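Local coordinates for protein phosphoribosylaminoimidazole-succinocarboxamide synthase (PDB 2CNQ) that catalyses the ATP-dependent ligation of aspartate to 4-carboxy-5-aminoimidazole ribotide, forming SAICAR in de novo purine biosynthesis, at residues Y24-G29 with D87-K92; T6-I11 with T30-A35; L142-G147 with E156-P161. One frame throughout, in Å; residues are numbered along the deposited sequence. Where two conformers were deposited one is given.

Contacts 1 and 2 each rest one segment on the same antiparallel sheet, in neighbouring strands 21-25 and 30-35, and the centres of the two contacts lie about 8 Å apart. Hydrogen bonds join them, Tyr24 O to Leu32 N at 2.8 Å and Tyr24 OH to Thr6 OG1 at 2.6 Å. Contact 2 reaches a bound ADP through Leu31 and Phe33, which belong to its pocket. Contact 3 sits on the other side of the chain's centre, its own centre about 43 Å from that of contact 1 and about 39 Å from that of contact 2. There the side chain of Thr160 lies about 6 Å from a bound aminoimidazole carboxamide ribonucleotide, the one whose pocket includes Arg122.

Contact 1: Y24-G29 with D87-K92; sequences YEVDAG and DYLPAK
Val26 meets Leu89 where the chain leaves strand 21-25 through a classic beta bulge, in which Val26 and Asp27 both face Thr30, the first residue of the neighbouring strand 30-35. The close part is one methyl pair, Val26 CG2 to Leu89 CD2 at 3.7 Å, with the two side chains crossing at about a right angle. Val26 can use both of its branches. With CG1 anti to the backbone N (chi1 174°), CG2 falls anti to the carbonyl carbon and takes the leucine methyl, while CG1 passes the carbonyl oxygen of Tyr88, the CG1 to O distance being 4.0 Å. The latter is a van der Waals approach to a backbone oxygen, beside the purely apolar methyl contact.

Burial differs across this small patch: Leu89 is buried and Val26 only partly so. Leu32 of strand 30-35 touches both, and Leu108 of strand 106-110 adds to the packing on Val26, so the loop 87-92 is applied to the side chains of the four-stranded sheet. Tyr88 lies at the margin; its ring leads away from 24-29, touches Ile79 and Leu108, and its hydroxyl is hydrogen-bonded to the backbone N of Ala80.

The solvent side begins directly after Val26. Asp27 and Ala28 are exposed, and the bonds found there are polar. Asp27 OD2 is hydrogen-bonded to Thr30 OG1 and also closes an Asx turn, accepting Gly29 N at 2.8 Å on the anti side of the carboxylate, 23° out of its plane.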
ATOM      1  N   TYR A  24     -13.910  10.915   0.948  1.00  6.00           N
ATOM      2  CA  TYR A  24     -14.938  11.879   1.239  1.00  6.30           C
ATOM      3  C   TYR A  24     -14.772  12.386   2.636  1.00  6.42           C
ATOM      4  O   TYR A  24     -14.259  11.701   3.511  1.00  6.93           O
ATOM      5  CB  TYR A  24     -16.303  11.240   1.120  1.00  6.59           C
ATOM      6  CG  TYR A  24     -16.614  10.818  -0.268  1.00  6.36           C
ATOM      7  CD1 TYR A  24     -17.283  11.660  -1.122  1.00  6.38           C
ATOM      8  CD2 TYR A  24     -16.211   9.590  -0.736  1.00  6.23           C
ATOM      9  CE1 TYR A  24     -17.571  11.284  -2.388  1.00  6.57           C
ATOM     10  CE2 TYR A  24     -16.488   9.209  -2.009  1.00  6.53           C
ATOM     11  CZ  TYR A  24     -17.144  10.066  -2.832  1.00  6.48           C
ATOM     12  OH  TYR A  24     -17.451   9.733  -4.111  1.00  6.89           O
ATOM     13  N   GLU A  25     -15.302  13.563   2.873  1.00  6.56           N
ATOM     14  CA  GLU A  25     -15.276  14.145   4.184  1.00  6.85           C
ATOM     15  C   GLU A  25     -16.507  13.787   4.916  1.00  7.10           C
ATOM     16  O   GLU A  25     -17.607  14.165   4.524  1.00  8.76           O
ATOM     17  CB  GLU A  25     -15.185  15.640   4.065  0.56  7.74           C
ATOM     18  CG  GLU A  25     -15.399  16.339   5.364  0.56  9.28           C
ATOM     19  CD  GLU A  25     -15.212  17.800   5.199  0.56 10.58           C
ATOM     20  OE1 GLU A  25     -14.127  18.245   4.742  0.56 14.14           O
ATOM     21  OE2 GLU A  25     -16.174  18.511   5.445  0.56 14.70           O
ATOM     22  N   VAL A  26     -16.344  13.073   5.994  1.00  7.18           N
ATOM     23  CA  VAL A  26     -17.449  12.759   6.859  1.00  7.63           C
ATOM     24  C   VAL A  26     -17.715  13.917   7.758  1.00  7.85           C
ATOM     25  O   VAL A  26     -18.853  14.280   7.993  1.00  9.88           O
ATOM     26  CB  VAL A  26     -17.176  11.479   7.604  1.00  7.42           C
ATOM     27  CG1 VAL A  26     -18.250  11.197   8.613  1.00  9.34           C
ATOM     28  CG2 VAL A  26     -17.101  10.351   6.618  1.00  8.06           C
ATOM     29  N   ASP A  27     -16.667  14.467   8.326  1.00  8.36           N
ATOM     30  CA  ASP A  27     -16.796  15.631   9.109  1.00  9.17           C
ATOM     31  C   ASP A  27     -15.451  16.227   9.170  1.00  9.60           C
ATOM     32  O   ASP A  27     -14.514  15.813   8.477  1.00  9.63           O
ATOM     33  CB  ASP A  27     -17.387  15.325  10.488  1.00 10.33           C
ATOM     34  CG  ASP A  27     -16.550  14.396  11.301  1.00 10.83           C
ATOM     35  OD1 ASP A  27     -17.137  13.638  12.043  1.00 14.81           O
ATOM     36  OD2 ASP A  27     -15.309  14.393  11.199  1.00 12.11           O
ATOM     37  N   ALA A  28     -15.332  17.243   9.981  1.00 10.85           N
ATOM     38  CA  ALA A  28     -14.120  17.970  10.005  1.00 11.22           C
ATOM     39  C   ALA A  28     -12.906  17.118  10.264  1.00 11.48           C
ATOM     40  O   ALA A  28     -11.833  17.456   9.839  1.00 13.45           O
ATOM     41  CB  ALA A  28     -14.217  19.073  11.032  1.00 12.63           C
ATOM     42  N   GLY A  29     -13.038  16.049  11.000  1.00 10.06           N
ATOM     43  CA  GLY A  29     -11.903  15.241  11.360  1.00  9.78           C
ATOM     44  C   GLY A  29     -11.827  13.882  10.738  1.00  8.15           C
ATOM     45  O   GLY A  29     -10.923  13.137  11.047  1.00  8.66           O
ATOM     46  N   ASP A  87     -23.141   2.966  10.143  1.00  6.91           N
ATOM     47  CA  ASP A  87     -23.724   3.594  11.309  1.00  7.18           C
ATOM     48  C   ASP A  87     -23.137   4.939  11.561  1.00  7.01           C
ATOM     49  O   ASP A  87     -23.751   5.737  12.227  1.00  8.32           O
ATOM     50  CB  ASP A  87     -23.551   2.709  12.504  1.00  8.08           C
ATOM     51  CG  ASP A  87     -24.319   1.456  12.363  1.00  9.43           C
ATOM     52  OD1 ASP A  87     -25.514   1.541  12.010  1.00 13.15           O
ATOM     53  OD2 ASP A  87     -23.747   0.394  12.545  1.00 11.66           O
ATOM     54  N   TYR A  88     -21.947   5.193  11.060  1.00  6.55           N
ATOM     55  CA  TYR A  88     -21.207   6.403  11.231  1.00  6.82           C
ATOM     56  C   TYR A  88     -21.298   7.305  10.036  1.00  6.72           C
ATOM     57  O   TYR A  88     -20.625   8.307   9.983  1.00  7.61           O
ATOM     58  CB  TYR A  88     -19.744   6.056  11.497  1.00  7.03           C
ATOM     59  CG  TYR A  88     -19.552   5.463  12.839  1.00  7.00           C
ATOM     60  CD1 TYR A  88     -19.913   4.162  13.115  1.00  8.25           C
ATOM     61  CD2 TYR A  88     -18.981   6.195  13.840  1.00  7.61           C
ATOM     62  CE1 TYR A  88     -19.756   3.651  14.360  1.00  9.24           C
ATOM     63  CE2 TYR A  88     -18.813   5.680  15.080  1.00  8.51           C
ATOM     64  CZ  TYR A  88     -19.204   4.403  15.337  1.00  9.26           C
ATOM     65  OH  TYR A  88     -19.061   3.855  16.583  1.00 11.29           O
ATOM     66  N   LEU A  89     -22.151   6.983   9.088  1.00  6.51           N
ATOM     67  CA  LEU A  89     -22.339   7.759   7.916  1.00  6.58           C
ATOM     68  C   LEU A  89     -23.754   8.211   7.860  1.00  6.77           C
ATOM     69  O   LEU A  89     -24.637   7.616   8.433  1.00  6.94           O
ATOM     70  CB  LEU A  89     -22.031   6.935   6.678  1.00  6.65           C
ATOM     71  CG  LEU A  89     -20.587   6.495   6.576  1.00  6.74           C
ATOM     72  CD1 LEU A  89     -20.452   5.558   5.406  1.00  7.63           C
ATOM     73  CD2 LEU A  89     -19.670   7.676   6.404  1.00  7.73           C
ATOM     74  N   PRO A  90     -24.007   9.271   7.117  1.00  6.90           N
ATOM     75  CA  PRO A  90     -25.385   9.654   6.862  1.00  7.42           C
ATOM     76  C   PRO A  90     -26.191   8.472   6.430  1.00  6.96           C
ATOM     77  O   PRO A  90     -25.727   7.623   5.692  1.00  6.55           O
ATOM     78  CB  PRO A  90     -25.260  10.673   5.758  1.00  8.93           C
ATOM     79  CG  PRO A  90     -23.910  11.278   5.998  1.00  9.70           C
ATOM     80  CD  PRO A  90     -23.061  10.138   6.415  1.00  8.19           C
ATOM     81  N   ALA A  91     -27.412   8.433   6.893  1.00  7.37           N
ATOM     82  CA  ALA A  91     -28.299   7.344   6.617  1.00  7.77           C
ATOM     83  C   ALA A  91     -28.422   7.084   5.151  1.00  7.16           C
ATOM     84  O   ALA A  91     -28.556   5.953   4.745  1.00  7.19           O
ATOM     85  CB  ALA A  91     -29.656   7.618   7.206  1.00  9.11           C
ATOM     86  N   LYS A  92     -28.408   8.118   4.350  1.00  6.91           N
ATOM     87  CA  LYS A  92     -28.588   7.916   2.941  1.00  7.33           C
ATOM     88  C   LYS A  92     -27.552   6.980   2.379  1.00  6.52           C
ATOM     89  O   LYS A  92     -27.824   6.284   1.431  1.00  6.92           O
ATOM     90  CB  LYS A  92     -28.604   9.254   2.247  0.51  7.96           C
ATOM     91  CG  LYS A  92     -29.091   9.170   0.874  0.51  7.76           C
ATOM     92  CD  LYS A  92     -29.432  10.510   0.279  0.51  9.61           C
ATOM     93  CE  LYS A  92     -29.959  10.327  -1.103  0.51 11.34           C
ATOM     94  NZ  LYS A  92     -31.178   9.486  -1.128  0.51 11.54           N
TER

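Contact 2: T6-I11 with T30-A35; sequences TELDGI and TLLFVA. With ADP (adenosine-5'-diphosphate), chain B.
Leu32 extends its CG anti to the backbone N (chi1 172°), whereas Leu8 sets its CG anti to the carbonyl carbon (chi1 -59°), and these torsions bring the two leucines together tip to tip, CD1 of Leu8 lying 4.1 Å from CD2 of Leu32. Strand 30-35 is an inner strand of a four-stranded antiparallel sheet, and 6-11 is an irregular N-terminal segment laid across one face of it. Thr6 and Val34 form the second apolar point: their side chains cross obliquely, with Thr6 CG2 at 3.8 Å from Val34 CG1. All four residues are buried.

Thr6 separates its two branches by role. The methyl serves the valine, and OG1 is turned to polar partners, among them Asp22 OD1. After Leu8 the chain reverses in a type I' turn, closed by Ile11 N to Leu8 O at 2.9 Å; Asp9 and Gly10 at its corner are exposed. Helix 96-102 contributes further cover, with Tyr98 touching Leu8 and Leu102 touching Val34.

Alternation along the strand gives Leu31 and Phe33 to the other face, which lines the ADP pocket. Leu31 CD1 lies 3.7 Å from C2 of the ADP adenine, and as far from N1. Phe33, whose ring is also edge-to-face with that of His75, presents its edge to the ribose, with O4' in the ring plane at 3.4 Å from CE2.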
ATOM      1  N   THR A   6     -16.811   5.990  -7.166  1.00  6.71           N
ATOM      2  CA  THR A   6     -17.949   6.136  -6.306  1.00  6.61           C
ATOM      3  C   THR A   6     -18.729   7.358  -6.699  1.00  6.41           C
ATOM      4  O   THR A   6     -18.180   8.372  -7.070  1.00  7.31           O
ATOM      5  CB  THR A   6     -17.565   6.186  -4.847  1.00  6.88           C
ATOM      6  OG1 THR A   6     -16.745   7.316  -4.574  1.00  7.20           O
ATOM      7  CG2 THR A   6     -16.887   4.944  -4.398  1.00  8.19           C
ATOM      8  N   GLU A   7     -20.034   7.236  -6.580  1.00  6.10           N
ATOM      9  CA  GLU A   7     -20.961   8.277  -6.948  1.00  6.70           C
ATOM     10  C   GLU A   7     -21.885   8.437  -5.780  1.00  6.63           C
ATOM     11  O   GLU A   7     -22.833   7.698  -5.614  1.00  7.07           O
ATOM     12  CB  GLU A   7     -21.721   7.916  -8.179  1.00  7.61           C
ATOM     13  CG  GLU A   7     -20.836   7.822  -9.392  1.00  8.87           C
ATOM     14  CD  GLU A   7     -20.349   9.133  -9.893  1.00  9.93           C
ATOM     15  OE1 GLU A   7     -19.609   9.120 -10.888  1.00 13.72           O
ATOM     16  OE2 GLU A   7     -20.689  10.184  -9.352  1.00  9.81           O
ATOM     17  N   LEU A   8     -21.576   9.412  -4.963  1.00  6.21           N
ATOM     18  CA  LEU A   8     -22.298   9.617  -3.741  1.00  6.55           C
ATOM     19  C   LEU A   8     -23.226  10.795  -3.794  1.00  6.87           C
ATOM     20  O   LEU A   8     -23.784  11.181  -2.802  1.00  7.32           O
ATOM     21  CB  LEU A   8     -21.379   9.729  -2.542  1.00  6.71           C
ATOM     22  CG  LEU A   8     -20.485   8.519  -2.303  1.00  7.50           C
ATOM     23  CD1 LEU A   8     -19.822   8.653  -0.958  1.00  8.26           C
ATOM     24  CD2 LEU A   8     -21.194   7.212  -2.408  1.00  7.50           C
ATOM     25  N   ASP A   9     -23.416  11.357  -4.978  1.00  7.46           N
ATOM     26  CA  ASP A   9     -24.457  12.341  -5.179  1.00  7.89           C
ATOM     27  C   ASP A   9     -24.373  13.493  -4.221  1.00  8.40           C
ATOM     28  O   ASP A   9     -25.372  14.068  -3.809  1.00  9.78           O
ATOM     29  CB  ASP A   9     -25.831  11.701  -5.127  1.00  8.56           C
ATOM     30  CG  ASP A   9     -26.056  10.802  -6.306  1.00 10.35           C
ATOM     31  OD1 ASP A   9     -25.610  11.159  -7.408  1.00 15.63           O
ATOM     32  OD2 ASP A   9     -26.645   9.740  -6.158  1.00 10.71           O
ATOM     33  N   GLY A  10     -23.161  13.861  -3.892  1.00  8.04           N
ATOM     34  CA  GLY A  10     -22.939  15.003  -3.071  1.00  8.93           C
ATOM     35  C   GLY A  10     -23.291  14.810  -1.643  1.00  8.39           C
ATOM     36  O   GLY A  10     -23.304  15.763  -0.903  1.00 10.00           O
ATOM     37  N   ILE A  11     -23.548  13.589  -1.208  1.00  7.68           N
ATOM     38  CA  ILE A  11     -23.962  13.371   0.146  1.00  7.57           C
ATOM     39  C   ILE A  11     -22.875  13.757   1.114  1.00  7.91           C
ATOM     40  O   ILE A  11     -23.149  14.257   2.177  1.00  9.32           O
ATOM     41  CB  ILE A  11     -24.417  11.961   0.310  1.00  7.71           C
ATOM     42  CG1 ILE A  11     -25.729  11.785  -0.450  1.00  8.13           C
ATOM     43  CG2 ILE A  11     -24.593  11.596   1.758  1.00  8.40           C
ATOM     44  CD1 ILE A  11     -26.054  10.355  -0.704  1.00  9.18           C
ATOM     45  N   THR A  30     -12.770  13.540   9.894  1.00  7.42           N
ATOM     46  CA  THR A  30     -12.923  12.162   9.531  1.00  7.09           C
ATOM     47  C   THR A  30     -13.216  12.040   8.088  1.00  6.58           C
ATOM     48  O   THR A  30     -13.935  12.842   7.500  1.00  6.88           O
ATOM     49  CB  THR A  30     -14.170  11.691  10.295  0.63  7.41           C
ATOM     50  OG1 THR A  30     -14.085  12.111  11.662  0.63  8.01           O
ATOM     51  CG2 THR A  30     -14.292  10.211  10.247  0.63  8.00           C
ATOM     52  N   LEU A  31     -12.632  11.005   7.511  1.00  6.64           N
ATOM     53  CA  LEU A  31     -12.750  10.723   6.110  1.00  6.17           C
ATOM     54  C   LEU A  31     -13.381   9.381   5.933  1.00  6.06           C
ATOM     55  O   LEU A  31     -13.175   8.464   6.690  1.00  6.76           O
ATOM     56  CB  LEU A  31     -11.395  10.687   5.465  1.00  6.95           C
ATOM     57  CG  LEU A  31     -10.596  11.944   5.594  1.00  8.41           C
ATOM     58  CD1 LEU A  31      -9.192  11.651   5.121  1.00 10.07           C
ATOM     59  CD2 LEU A  31     -11.208  13.070   4.832  1.00  8.91           C
ATOM     60  N   LEU A  32     -14.122   9.277   4.849  1.00  6.24           N
ATOM     61  CA  LEU A  32     -14.601   8.030   4.305  1.00  6.67           C
ATOM     62  C   LEU A  32     -13.619   7.677   3.211  1.00  6.10           C
ATOM     63  O   LEU A  32     -13.498   8.363   2.221  1.00  6.50           O
ATOM     64  CB  LEU A  32     -15.999   8.212   3.777  1.00  6.76           C
ATOM     65  CG  LEU A  32     -16.566   7.066   3.016  1.00  8.39           C
ATOM     66  CD1 LEU A  32     -16.636   5.870   3.892  1.00  9.83           C
ATOM     67  CD2 LEU A  32     -17.902   7.431   2.434  1.00  9.05           C
ATOM     68  N   PHE A  33     -12.879   6.610   3.443  1.00  6.22           N
ATOM     69  CA  PHE A  33     -11.708   6.283   2.676  1.00  6.15           C
ATOM     70  C   PHE A  33     -12.050   5.038   1.875  1.00  5.57           C
ATOM     71  O   PHE A  33     -12.022   3.948   2.411  1.00  6.12           O
ATOM     72  CB  PHE A  33     -10.626   6.028   3.726  1.00  6.69           C
ATOM     73  CG  PHE A  33      -9.239   5.956   3.209  1.00  6.58           C
ATOM     74  CD1 PHE A  33      -8.551   4.766   3.193  1.00  6.84           C
ATOM     75  CD2 PHE A  33      -8.596   7.072   2.834  1.00  6.78           C
ATOM     76  CE1 PHE A  33      -7.232   4.735   2.811  1.00  7.77           C
ATOM     77  CE2 PHE A  33      -7.271   7.052   2.460  1.00  7.18           C
ATOM     78  CZ  PHE A  33      -6.609   5.868   2.444  1.00  7.36           C
ATOM     79  N   VAL A  34     -12.435   5.245   0.645  1.00  5.54           N
ATOM     80  CA  VAL A  34     -13.032   4.199  -0.137  1.00  5.59           C
ATOM     81  C   VAL A  34     -12.025   3.701  -1.125  1.00  5.71           C
ATOM     82  O   VAL A  34     -11.595   4.440  -1.978  1.00  6.63           O
ATOM     83  CB  VAL A  34     -14.278   4.671  -0.879  1.00  6.31           C
ATOM     84  CG1 VAL A  34     -14.944   3.465  -1.481  1.00  6.50           C
ATOM     85  CG2 VAL A  34     -15.210   5.415   0.039  1.00  6.12           C
ATOM     86  N   ALA A  35     -11.663   2.443  -1.032  1.00  5.44           N
ATOM     87  CA  ALA A  35     -10.805   1.844  -2.017  1.00  5.33           C
ATOM     88  C   ALA A  35     -11.668   1.335  -3.121  1.00  5.30           C
ATOM     89  O   ALA A  35     -12.432   0.415  -2.940  1.00  5.38           O
ATOM     90  CB  ALA A  35      -9.982   0.750  -1.425  1.00  6.09           C
TER
HETATM   91  PB  ADP B1307      -2.583   7.792  -4.356  1.00  7.97           P
HETATM   92  O1B ADP B1307      -1.842   6.610  -3.935  1.00  9.67           O
HETATM   93  O2B ADP B1307      -1.873   9.042  -4.046  1.00 11.30           O
HETATM   94  O3B ADP B1307      -3.038   7.864  -5.730  1.00 10.42           O
HETATM   95  PA  ADP B1307      -4.844   6.692  -3.006  1.00  6.51           P
HETATM   96  O1A ADP B1307      -4.075   5.619  -2.373  1.00  7.41           O
HETATM   97  O2A ADP B1307      -5.757   6.370  -4.091  1.00  6.59           O
HETATM   98  O3A ADP B1307      -3.891   7.857  -3.457  1.00  7.60           O
HETATM   99  O5' ADP B1307      -5.697   7.462  -1.936  1.00  6.84           O
HETATM  100  C5' ADP B1307      -5.326   7.669  -0.592  1.00  6.92           C
HETATM  101  C4' ADP B1307      -4.959   9.109  -0.396  1.00  6.78           C
HETATM  102  O4' ADP B1307      -5.315   9.429   0.948  1.00  6.98           O
HETATM  103  C3' ADP B1307      -3.490   9.382  -0.497  1.00  7.16           C
HETATM  104  O3' ADP B1307      -3.272  10.729  -0.840  1.00  8.35           O
HETATM  105  C2' ADP B1307      -3.031   9.192   0.923  1.00  6.88           C
HETATM  106  O2' ADP B1307      -1.808   9.797   1.204  1.00  7.34           O
HETATM  107  C1' ADP B1307      -4.156   9.822   1.653  1.00  6.68           C
HETATM  108  N9  ADP B1307      -4.340   9.419   3.015  1.00  6.31           N
HETATM  109  C8  ADP B1307      -4.179   8.192   3.515  1.00  6.39           C
HETATM  110  N7  ADP B1307      -4.521   8.109   4.773  1.00  6.45           N
HETATM  111  C5  ADP B1307      -4.916   9.350   5.100  1.00  6.68           C
HETATM  112  C6  ADP B1307      -5.431   9.946   6.275  1.00  7.19           C
HETATM  113  N6  ADP B1307      -5.618   9.241   7.372  1.00  7.23           N
HETATM  114  N1  ADP B1307      -5.664  11.253   6.288  1.00  7.93           N
HETATM  115  C2  ADP B1307      -5.512  11.949   5.166  1.00  8.26           C
HETATM  116  N3  ADP B1307      -5.117  11.489   3.988  1.00  7.80           N
HETATM  117  C4  ADP B1307      -4.814  10.192   3.976  1.00  6.87           C

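Contact 3: L142-G147 with E156-P161; sequences LKQPQG and EPIFTP
The methyl CD1 of Ile158 touches the amide nitrogen NE2 of Gln144 at 3.8 Å in the conformer described, one of two, the side chains coming from opposite directions. CG1 of Ile158 stands between the backbone N and the carbonyl carbon (chi1 54°), and the extended chi2 carries CD1 on to Gln144. In the same conformer Gln144 bends at chi2, and its NE2 donates to Leu142 O at 3.2 Å; the donor stands above the carbonyl plane rather than on a lone pair.

At Phe159 the backbone makes the contact: its carbonyl O lies 3.9 Å from Leu142 CD1. Strand 153-159 is an outer strand of the mixed five-stranded sheet, pairing antiparallel with 113-122, while 142-143 belongs to a separate two-stranded antiparallel pair with 138-139. The contact thus joins this small pair to the sheet edge, and Val139 also touches Gln144 and Ile158.

Thr160 offers its methyl to the same leucine branch, CG2 at 4.5 Å from Leu142 CD1, while its OG1 has a weak hydrogen bond with Arg122 NE, and Arg122 belongs to the pocket of the aminoimidazole carboxamide ribonucleotide. Pro161 lays CD over one face of the Phe159 ring, 3.6 Å above its centre.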
ATOM      1  N   LEU A 142      22.225   5.023  -0.347  1.00 12.74           N
ATOM      2  CA  LEU A 142      22.824   4.338   0.783  1.00 12.42           C
ATOM      3  C   LEU A 142      23.745   3.252   0.264  1.00 12.88           C
ATOM      4  O   LEU A 142      23.348   2.409  -0.504  1.00 13.85           O
ATOM      5  CB  LEU A 142      21.743   3.646   1.599  1.00 11.76           C
ATOM      6  CG  LEU A 142      20.747   4.592   2.245  1.00 10.61           C
ATOM      7  CD1 LEU A 142      19.525   3.826   2.642  1.00 10.77           C
ATOM      8  CD2 LEU A 142      21.370   5.286   3.437  1.00 11.96           C
ATOM      9  N   LYS A 143      24.894   3.103   0.950  0.70 13.52           N
ATOM     10  CA  LYS A 143      25.804   2.032   0.623  0.70 13.94           C
ATOM     11  C   LYS A 143      25.396   0.682   1.241  0.70 13.14           C
ATOM     12  O   LYS A 143      24.716   0.526   2.276  0.70 13.51           O
ATOM     13  CB  LYS A 143      27.238   2.456   0.785  0.70 14.88           C
ATOM     14  CG  LYS A 143      27.628   3.427  -0.348  0.70 15.42           C
ATOM     15  CD  LYS A 143      28.275   4.607   0.195  0.70 13.51           C
ATOM     16  CE  LYS A 143      29.263   4.051   1.217  0.70 16.58           C
ATOM     17  NZ  LYS A 143      30.319   4.891   1.674  0.70 11.06           N
ATOM     18  N   GLN A 144      25.767  -0.314   0.485  0.70 11.74           N
ATOM     19  CA  GLN A 144      25.261  -1.635   0.630  0.70 10.79           C
ATOM     20  C   GLN A 144      26.419  -2.573   0.566  0.70 10.60           C
ATOM     21  O   GLN A 144      27.468  -2.234   0.069  0.70 10.62           O
ATOM     22  CB  GLN A 144      24.296  -1.947  -0.513  0.70 10.44           C
ATOM     23  CG  GLN A 144      23.068  -1.074  -0.568  0.70 10.85           C
ATOM     24  CD  GLN A 144      22.314  -1.090   0.719  0.70  9.24           C
ATOM     25  OE1 GLN A 144      22.134  -2.141   1.326  0.70  9.91           O
ATOM     26  NE2 GLN A 144      21.884   0.087   1.161  0.70  9.21           N
ATOM     27  N   PRO A 145      26.252  -3.789   1.056  0.70 10.69           N
ATOM     28  CA  PRO A 145      27.293  -4.788   0.787  0.70 10.87           C
ATOM     29  C   PRO A 145      27.431  -5.007  -0.725  0.70 11.03           C
ATOM     30  O   PRO A 145      26.427  -4.935  -1.414  0.70 10.82           O
ATOM     31  CB  PRO A 145      26.784  -6.043   1.504  0.70 11.24           C
ATOM     32  CG  PRO A 145      25.505  -5.682   2.122  0.70 13.10           C
ATOM     33  CD  PRO A 145      25.128  -4.312   1.834  0.70 10.56           C
ATOM     34  N   GLN A 146      28.648  -5.312  -1.205  1.00 11.11           N
ATOM     35  CA  GLN A 146      28.919  -5.761  -2.529  1.00 10.78           C
ATOM     36  C   GLN A 146      28.395  -7.149  -2.673  1.00 11.36           C
ATOM     37  O   GLN A 146      28.344  -7.905  -1.724  1.00 12.45           O
ATOM     38  CB  GLN A 146      30.391  -5.764  -2.761  1.00 10.82           C
ATOM     39  CG  GLN A 146      30.740  -6.074  -4.137  1.00 11.81           C
ATOM     40  CD  GLN A 146      32.185  -5.943  -4.351  1.00 12.67           C
ATOM     41  OE1 GLN A 146      32.780  -4.930  -3.994  1.00 15.49           O
ATOM     42  NE2 GLN A 146      32.792  -6.953  -4.934  1.00 12.16           N
ATOM     43  N   GLY A 147      28.014  -7.481  -3.885  1.00 12.32           N
ATOM     44  CA  GLY A 147      27.698  -8.828  -4.237  1.00 12.39           C
ATOM     45  C   GLY A 147      26.280  -9.255  -3.994  1.00 12.30           C
ATOM     46  O   GLY A 147      25.987 -10.418  -4.107  1.00 13.68           O
ATOM     47  N   GLU A 156      19.831  -6.084   6.735  1.00 10.99           N
ATOM     48  CA  GLU A 156      18.752  -5.604   7.547  1.00 10.41           C
ATOM     49  C   GLU A 156      17.818  -4.861   6.626  1.00  9.37           C
ATOM     50  O   GLU A 156      18.249  -4.279   5.665  1.00  9.34           O
ATOM     51  CB  GLU A 156      19.248  -4.622   8.582  1.00 11.87           C
ATOM     52  CG  GLU A 156      20.145  -5.206   9.619  1.00 14.26           C
ATOM     53  CD  GLU A 156      19.489  -6.255  10.454  1.00 16.27           C
ATOM     54  OE1 GLU A 156      18.254  -6.248  10.577  1.00 17.25           O
ATOM     55  OE2 GLU A 156      20.222  -7.081  11.034  1.00 19.50           O
ATOM     56  N   PRO A 157      16.534  -4.852   6.916  1.00  9.14           N
ATOM     57  CA  PRO A 157      15.661  -4.054   6.064  1.00  8.82           C
ATOM     58  C   PRO A 157      16.016  -2.615   6.146  1.00  8.34           C
ATOM     59  O   PRO A 157      16.478  -2.158   7.178  1.00  9.65           O
ATOM     60  CB  PRO A 157      14.287  -4.310   6.665  1.00  9.38           C
ATOM     61  CG  PRO A 157      14.437  -5.595   7.375  1.00 10.45           C
ATOM     62  CD  PRO A 157      15.803  -5.543   7.969  1.00 10.32           C
ATOM     63  N   ILE A 158      15.783  -1.910   5.060  1.00  7.94           N
ATOM     64  CA  ILE A 158      16.188  -0.553   4.980  1.00  8.02           C
ATOM     65  C   ILE A 158      15.050   0.344   4.620  1.00  7.47           C
ATOM     66  O   ILE A 158      14.240   0.073   3.747  1.00  7.22           O
ATOM     67  CB  ILE A 158      17.343  -0.374   4.048  1.00  8.99           C
ATOM     68  CG1 ILE A 158      17.124  -0.923   2.669  1.00  9.62           C
ATOM     69  CG2 ILE A 158      18.593  -0.998   4.701  1.00 11.60           C
ATOM     70  CD1 ILE A 158      18.183  -0.540   1.710  1.00 10.88           C
ATOM     71  N   PHE A 159      14.996   1.458   5.329  1.00  7.96           N
ATOM     72  CA  PHE A 159      14.136   2.559   5.006  1.00  7.23           C
ATOM     73  C   PHE A 159      14.699   3.295   3.824  1.00  7.00           C
ATOM     74  O   PHE A 159      15.814   3.766   3.848  1.00  7.80           O
ATOM     75  CB  PHE A 159      14.083   3.458   6.212  1.00  8.03           C
ATOM     76  CG  PHE A 159      13.480   4.797   5.952  1.00  7.59           C
ATOM     77  CD1 PHE A 159      14.229   5.929   6.169  1.00  8.45           C
ATOM     78  CD2 PHE A 159      12.171   4.945   5.571  1.00  8.57           C
ATOM     79  CE1 PHE A 159      13.665   7.171   6.043  1.00  8.91           C
ATOM     80  CE2 PHE A 159      11.629   6.188   5.399  1.00  8.85           C
ATOM     81  CZ  PHE A 159      12.381   7.300   5.654  1.00  9.28           C
ATOM     82  N   THR A 160      13.896   3.387   2.779  1.00  6.65           N
ATOM     83  CA  THR A 160      14.310   3.985   1.547  1.00  6.67           C
ATOM     84  C   THR A 160      13.193   4.882   1.086  1.00  6.10           C
ATOM     85  O   THR A 160      12.319   4.482   0.349  1.00  6.92           O
ATOM     86  CB  THR A 160      14.686   2.959   0.516  1.00  7.23           C
ATOM     87  OG1 THR A 160      13.548   2.190   0.154  1.00  7.25           O
ATOM     88  CG2 THR A 160      15.742   2.034   1.010  1.00  8.11           C
ATOM     89  N   PRO A 161      13.152   6.096   1.562  1.00  6.24           N
ATOM     90  CA  PRO A 161      12.000   6.940   1.298  1.00  6.67           C
ATOM     91  C   PRO A 161      11.928   7.392  -0.106  1.00  6.55           C
ATOM     92  O   PRO A 161      12.918   7.528  -0.780  1.00  6.68           O
ATOM     93  CB  PRO A 161      12.204   8.111   2.235  1.00  7.47           C
ATOM     94  CG  PRO A 161      13.684   8.152   2.431  1.00  7.42           C
ATOM     95  CD  PRO A 161      14.134   6.727   2.426  1.00  6.74           C
TER